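Local structure of uncharacterized protein (Kribbella flavida, 5EVH) at residues Ala14-Arg17 with Ala18-Arg22; Phe70-Ala73 with Thr74-Leu77. The protein is of unknown function but carries a SnoaL-like domain of the NTF2 clan, a fold that in many relatives encloses a ligand pocket or active site. All coordinates share one frame; numbering follows the deposited sequence. Where two conformers were deposited one is given.

Contact 1 of 2, residues Ala14-Arg17 with Ala18-Arg22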
ATOM      1  N   ALA A  14       3.063  17.019  -5.429  1.00 11.77           N
ATOM      2  CA  ALA A  14       2.367  18.052  -6.222  1.00 15.80           C
ATOM      3  C   ALA A  14       1.218  17.432  -7.019  1.00 17.85           C
ATOM      4  O   ALA A  14       0.101  17.983  -7.056  1.00 14.12           O
ATOM      5  CB  ALA A  14       3.379  18.752  -7.150  1.00 13.44           C
ATOM      6  N   TYR A  15       1.490  16.260  -7.625  1.00 14.54           N
ATOM      7  CA  TYR A  15       0.479  15.445  -8.291  1.00 17.16           C
ATOM      8  C   TYR A  15      -0.633  15.077  -7.312  1.00 15.53           C
ATOM      9  O   TYR A  15      -1.818  15.297  -7.574  1.00 12.81           O
ATOM     10  CB  TYR A  15       1.154  14.165  -8.837  1.00 14.94           C
ATOM     11  CG  TYR A  15       0.131  13.159  -9.220  1.00 13.94           C
ATOM     12  CD1 TYR A  15      -0.565  13.292 -10.444  1.00 15.88           C
ATOM     13  CD2 TYR A  15      -0.188  12.114  -8.369  1.00 19.76           C
ATOM     14  CE1 TYR A  15      -1.556  12.388 -10.773  1.00 15.44           C
ATOM     15  CE2 TYR A  15      -1.153  11.203  -8.709  1.00 22.56           C
ATOM     16  CZ  TYR A  15      -1.847  11.383  -9.899  1.00 24.00           C
ATOM     17  OH  TYR A  15      -2.817  10.502 -10.243  1.00 30.64           O
ATOM     18  N   HIS A  16      -0.253  14.573  -6.137  1.00 12.79           N
ATOM     19  CA  HIS A  16      -1.255  14.107  -5.184  1.00 15.54           C
ATOM     20  C   HIS A  16      -2.154  15.257  -4.749  1.00 14.04           C
ATOM     21  O   HIS A  16      -3.374  15.125  -4.657  1.00 15.54           O
ATOM     22  CB  HIS A  16      -0.523  13.513  -3.974  1.00 13.56           C
ATOM     23  CG  HIS A  16      -1.438  13.034  -2.902  1.00 14.64           C
ATOM     24  ND1 HIS A  16      -2.124  11.838  -2.999  1.00 15.47           N
ATOM     25  CD2 HIS A  16      -1.803  13.596  -1.717  1.00 15.69           C
ATOM     26  CE1 HIS A  16      -2.861  11.677  -1.903  1.00 16.89           C
ATOM     27  NE2 HIS A  16      -2.690  12.729  -1.122  1.00 16.95           N
ATOM     28  N   ARG A  17      -1.558  16.412  -4.472  1.00 11.22           N
ATOM     29  CA  ARG A  17      -2.330  17.552  -4.004  1.00 13.30           C
ATOM     30  C   ARG A  17      -3.353  17.959  -5.054  1.00 15.52           C
ATOM     31  O   ARG A  17      -4.485  18.364  -4.729  1.00 16.43           O
ATOM     32  CB  ARG A  17      -1.339  18.715  -3.719  1.00 16.86           C
ATOM     33  CG  ARG A  17      -1.843  19.828  -2.897  1.00 25.76           C
ATOM     34  CD  ARG A  17      -2.300  21.030  -3.705  1.00 32.69           C
ATOM     35  NE  ARG A  17      -2.590  22.104  -2.741  1.00 41.04           N
ATOM     36  CZ  ARG A  17      -1.670  22.965  -2.319  1.00 42.19           C
ATOM     37  NH1 ARG A  17      -0.414  22.892  -2.842  1.00 35.01           N
ATOM     38  NH2 ARG A  17      -2.006  23.888  -1.404  1.00 41.93           N
ATOM     39  N   ALA A  18      -2.904  18.032  -6.319  1.00 15.55           N
ATOM     40  CA  ALA A  18      -3.793  18.487  -7.383  1.00 17.85           C
ATOM     41  C   ALA A  18      -4.910  17.463  -7.622  1.00 21.58           C
ATOM     42  O   ALA A  18      -6.088  17.846  -7.773  1.00 19.12           O
ATOM     43  CB  ALA A  18      -2.994  18.751  -8.675  1.00 16.88           C
ATOM     44  N   TRP A  19      -4.536  16.175  -7.641  0.57 17.10           N
ATOM     45  CA  TRP A  19      -5.489  15.109  -7.895  0.57 17.78           C
ATOM     46  C   TRP A  19      -6.550  15.080  -6.808  0.57 18.53           C
ATOM     47  O   TRP A  19      -7.747  15.129  -7.102  0.57 20.15           O
ATOM     48  CB  TRP A  19      -4.719  13.775  -8.042  0.57 16.78           C
ATOM     49  CG  TRP A  19      -5.565  12.567  -8.063  0.57 15.36           C
ATOM     50  CD1 TRP A  19      -6.403  12.155  -9.071  0.57 13.87           C
ATOM     51  CD2 TRP A  19      -5.640  11.561  -7.037  0.57 17.95           C
ATOM     52  NE1 TRP A  19      -7.034  10.981  -8.702  0.57 19.13           N
ATOM     53  CE2 TRP A  19      -6.590  10.605  -7.454  0.57 19.24           C
ATOM     54  CE3 TRP A  19      -5.017  11.394  -5.792  0.57 14.86           C
ATOM     55  CZ2 TRP A  19      -6.896   9.464  -6.683  0.57 19.81           C
ATOM     56  CZ3 TRP A  19      -5.317  10.276  -5.035  0.57 15.28           C
ATOM     57  CH2 TRP A  19      -6.255   9.320  -5.480  0.57 14.99           C
ATOM     58  N   THR A  20      -6.140  15.071  -5.525  1.00 15.19           N
ATOM     59  CA  THR A  20      -7.141  15.082  -4.462  1.00 13.86           C
ATOM     60  C   THR A  20      -7.937  16.404  -4.513  1.00 27.53           C
ATOM     61  O   THR A  20      -9.143  16.392  -4.266  1.00 31.49           O
ATOM     62  CB  THR A  20      -6.509  14.829  -3.057  1.00 16.25           C
ATOM     63  OG1 THR A  20      -5.495  15.811  -2.812  1.00 18.51           O
ATOM     64  CG2 THR A  20      -5.823  13.433  -3.000  1.00 13.88           C
ATOM     65  N   GLY A  21      -7.327  17.535  -4.924  1.00 18.97           N
ATOM     66  CA  GLY A  21      -8.157  18.768  -5.005  1.00 21.22           C
ATOM     67  C   GLY A  21      -8.995  18.864  -6.280  1.00 28.61           C
ATOM     68  O   GLY A  21      -9.589  19.897  -6.560  1.00 32.00           O
ATOM     69  N   ARG A  22      -8.998  17.817  -7.123  1.00 32.36           N
ATOM     70  CA  ARG A  22      -9.840  17.758  -8.347  1.00 37.34           C
ATOM     71  C   ARG A  22      -9.446  18.816  -9.366  1.00 39.73           C
ATOM     72  O   ARG A  22     -10.264  19.272 -10.187  1.00 37.13           O
ATOM     73  CB  ARG A  22     -11.322  17.885  -8.014  1.00 38.17           C
ATOM     74  CG  ARG A  22     -11.751  16.831  -7.018  1.00 35.66           C
ATOM     75  CD  ARG A  22     -13.238  16.702  -6.948  1.00 35.74           C
ATOM     76  NE  ARG A  22     -13.554  15.766  -5.866  1.00 35.13           N
ATOM     77  CZ  ARG A  22     -14.792  15.360  -5.624  1.00 42.68           C
ATOM     78  NH1 ARG A  22     -15.778  15.809  -6.415  1.00 41.25           N
ATOM     79  NH2 ARG A  22     -15.043  14.495  -4.634  1.00 40.35           N
TER
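Tyr15 and Trp19 project from successive turns of one helix with their rings almost parallel: the phenol plane and the five-membered ring of the indole differ by 5°. The centroids, however, are 5.6 Å apart, and this offset leaves little of one ring above the other, short of a full stack. The contacts are made by non-ring atoms: Trp19 CB lies over one face of the phenol, toward its rim, and Tyr15 OH over one face of the indole, 4.1 Å from Trp19 CG. His16 meets the same indole differently, its ND1 lying at the edge of the six-membered ring, 4.0 Å from Trp19 CE3, with the two planes turned 54° apart. The shared rotation of Tyr15 and Trp19, CG opposite the backbone N in both, lays their rings side by side. With His16 they form an aromatic cluster on the inner side of helix 7-20, the N-terminal helix that in NTF2-like folds packs against the curved sheet; His16 meets Tyr80 and Val66 there, while Trp19 NE1, in the conformer modelled here, bonds to Met54 O of helix 47-58. Thr20 covers one face of the imidazole with its methyl, CG2 lying 3.8 Å from the His16 ring centroid in a CH-pi contact. Its chi1 of 57° turns OG1 back along the helix to donate to His16 O at 2.9 Å. Thr20 N donates to the same oxygen at 2.9 Å from the opposite face of the carbonyl plane, so two bonds grip it. A serine in place of Thr20 would probably leave that imidazole face without its methyl cover and the ring more able to turn. Gly21 N makes a last-turn helical bond to Arg17 O at 3.0 Å. Arg22, at positive phi, sends its N to Trp19 O at 3.0 Å, one of the two bonds of a Schellman motif.

Contact 2 of 2, residues Phe70-Ala73 with Thr74-Leu77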
ATOM      1  N   PHE A  70       8.231   9.433   1.234  1.00 11.89           N
ATOM      2  CA  PHE A  70       9.671   9.424   1.165  1.00 12.42           C
ATOM      3  C   PHE A  70      10.021   9.401  -0.300  1.00 12.84           C
ATOM      4  O   PHE A  70       9.221   8.951  -1.132  1.00 12.20           O
ATOM      5  CB  PHE A  70      10.278   8.150   1.788  1.00 12.38           C
ATOM      6  CG  PHE A  70      10.178   8.085   3.280  1.00 12.44           C
ATOM      7  CD1 PHE A  70      11.165   8.707   4.081  1.00 19.11           C
ATOM      8  CD2 PHE A  70       9.151   7.373   3.906  1.00 11.93           C
ATOM      9  CE1 PHE A  70      11.117   8.575   5.468  1.00 18.55           C
ATOM     10  CE2 PHE A  70       9.095   7.246   5.310  1.00 17.35           C
ATOM     11  CZ  PHE A  70      10.108   7.904   6.087  1.00 16.82           C
ATOM     12  N   GLY A  71      11.207   9.864  -0.632  1.00 16.17           N
ATOM     13  CA  GLY A  71      11.654   9.551  -1.982  1.00 13.99           C
ATOM     14  C   GLY A  71      13.107   9.915  -2.177  1.00 22.54           C
ATOM     15  O   GLY A  71      13.791  10.360  -1.254  1.00 21.76           O
ATOM     16  N   ASP A  72      13.599   9.633  -3.375  1.00 17.31           N
ATOM     17  CA  ASP A  72      14.953  10.064  -3.760  1.00 21.14           C
ATOM     18  C   ASP A  72      14.890  10.782  -5.106  1.00 24.15           C
ATOM     19  O   ASP A  72      13.880  11.401  -5.453  1.00 23.94           O
ATOM     20  CB  ASP A  72      15.926   8.872  -3.789  1.00 22.25           C
ATOM     21  CG  ASP A  72      15.465   7.718  -4.710  1.00 31.24           C
ATOM     22  OD1 ASP A  72      14.677   7.914  -5.674  1.00 26.60           O
ATOM     23  OD2 ASP A  72      15.924   6.560  -4.498  1.00 35.49           O
ATOM     24  N   ALA A  73      15.962  10.701  -5.885  1.00 24.38           N
ATOM     25  CA  ALA A  73      16.031  11.525  -7.071  1.00 22.47           C
ATOM     26  C   ALA A  73      15.024  11.057  -8.113  1.00 26.00           C
ATOM     27  O   ALA A  73      14.508  11.880  -8.883  1.00 24.11           O
ATOM     28  CB  ALA A  73      17.452  11.489  -7.630  1.00 23.34           C
ATOM     29  N   THR A  74      14.709   9.745  -8.149  1.00 20.23           N
ATOM     30  CA  THR A  74      13.863   9.251  -9.227  1.00 22.18           C
ATOM     31  C   THR A  74      12.662   8.432  -8.776  1.00 19.91           C
ATOM     32  O   THR A  74      11.838   8.070  -9.633  1.00 19.06           O
ATOM     33  CB  THR A  74      14.688   8.406 -10.204  1.00 22.57           C
ATOM     34  OG1 THR A  74      15.231   7.278  -9.508  1.00 28.36           O
ATOM     35  CG2 THR A  74      15.823   9.276 -10.881  1.00 29.09           C
ATOM     36  N   THR A  75      12.550   8.077  -7.499  1.00 16.70           N
ATOM     37  CA  THR A  75      11.371   7.320  -7.071  1.00 13.78           C
ATOM     38  C   THR A  75      10.845   7.904  -5.789  1.00 14.25           C
ATOM     39  O   THR A  75      11.580   8.554  -5.024  1.00 15.55           O
ATOM     40  CB  THR A  75      11.628   5.819  -6.820  1.00 20.23           C
ATOM     41  OG1 THR A  75      12.554   5.668  -5.750  1.00 23.59           O
ATOM     42  CG2 THR A  75      12.128   5.091  -8.109  1.00 22.83           C
ATOM     43  N   ALA A  76       9.561   7.628  -5.538  1.00 12.66           N
ATOM     44  CA  ALA A  76       8.910   8.099  -4.349  1.00 12.27           C
ATOM     45  C   ALA A  76       7.957   7.012  -3.892  1.00 13.23           C
ATOM     46  O   ALA A  76       7.436   6.217  -4.694  1.00 13.07           O
ATOM     47  CB  ALA A  76       8.152   9.444  -4.592  1.00 12.38           C
ATOM     48  N   LEU A  77       7.677   7.032  -2.599  1.00 11.36           N
ATOM     49  CA  LEU A  77       6.781   6.066  -2.001  1.00 10.87           C
ATOM     50  C   LEU A  77       5.903   6.836  -1.018  1.00 13.88           C
ATOM     51  O   LEU A  77       6.411   7.567  -0.148  1.00 11.91           O
ATOM     52  CB  LEU A  77       7.621   4.964  -1.296  1.00 10.96           C
ATOM     53  CG  LEU A  77       6.854   3.751  -0.792  1.00 15.29           C
ATOM     54  CD1 LEU A  77       6.174   2.988  -1.988  1.00 13.41           C
ATOM     55  CD2 LEU A  77       7.837   2.786  -0.033  1.00 12.59           C
TER
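Asp72 meets Thr74 and Thr75 across the tight turn of a beta hairpin, the one that joins strand 61-71 to strand 75-84 in the curved sheet of the NTF2-like fold. One carboxylate oxygen does the work. Asp72 OD1 accepts from Thr75 N at 2.8 Å, nearly along its own C-O axis, and from Thr74 N at 3.1 Å, a donor that stands 37° out of the carboxylate plane; the bond to Thr74 N, two residues on, closes an Asx turn. With chi1 at 56°, CG of Asp72 sits between its backbone N and carbonyl carbon, and this folds the carboxylate over the turn, where both amides can reach it. Thr75 OG1 also lies 3.1 Å from Asp72 OD1, a less certain third partner. The two backbone amides gripping one oxygen hold the carboxylate in this rotation and probably brace the turn.

The next layer is the strand ladder. Asp72 N donates to Thr75 O at 2.8 Å, so Asp72 and Thr75 are tied by both backbone and side chain. Beyond them, Gly71 and Ala76 face each other as a non-hydrogen-bonded antiparallel pair whose CA atoms are only 3.9 Å apart; Gly71 has no side chain to stand between its CA and Thr75 O, consistent with the close approach. Phe70 and Leu77 follow as a hydrogen-bonded pair, Phe70 N to Leu77 O measuring 3.0 Å and Leu77 N to Phe70 O 2.9 Å. Farther out, strand 92-99 flanks the second strand, where Thr75 and Leu77 touch His95, and Phe70 of the second subunit packs on Phe70, Asp72 and Thr75. At this subunit-facing end of the ladder, Phe70 O also receives a CA-H...O contact from Ala76 CA at 3.3 Å.

Contact 1 lies nearer the middle of the chain, its centre about 9 Å from the chain centre against about 15 Å for contact 2; the two centres are about 18 Å apart and their nearest atoms about 9 Å. Both are partly buried, contact 1 through its aromatic residues within helix 7-20, contact 2 at a hairpin end. Strand 61-71 belongs to contact 2 at its Phe70 end and meets His16 and Thr20 of contact 1 through Val66, Leu61 and Ser64. Chemistry follows place: the helix buries aromatic rings against the same chain, whereas the hairpin turn relies on a carboxylate and backbone amides. No other chain of the assembly touches contact 1, while contact 2 packs against the second subunit.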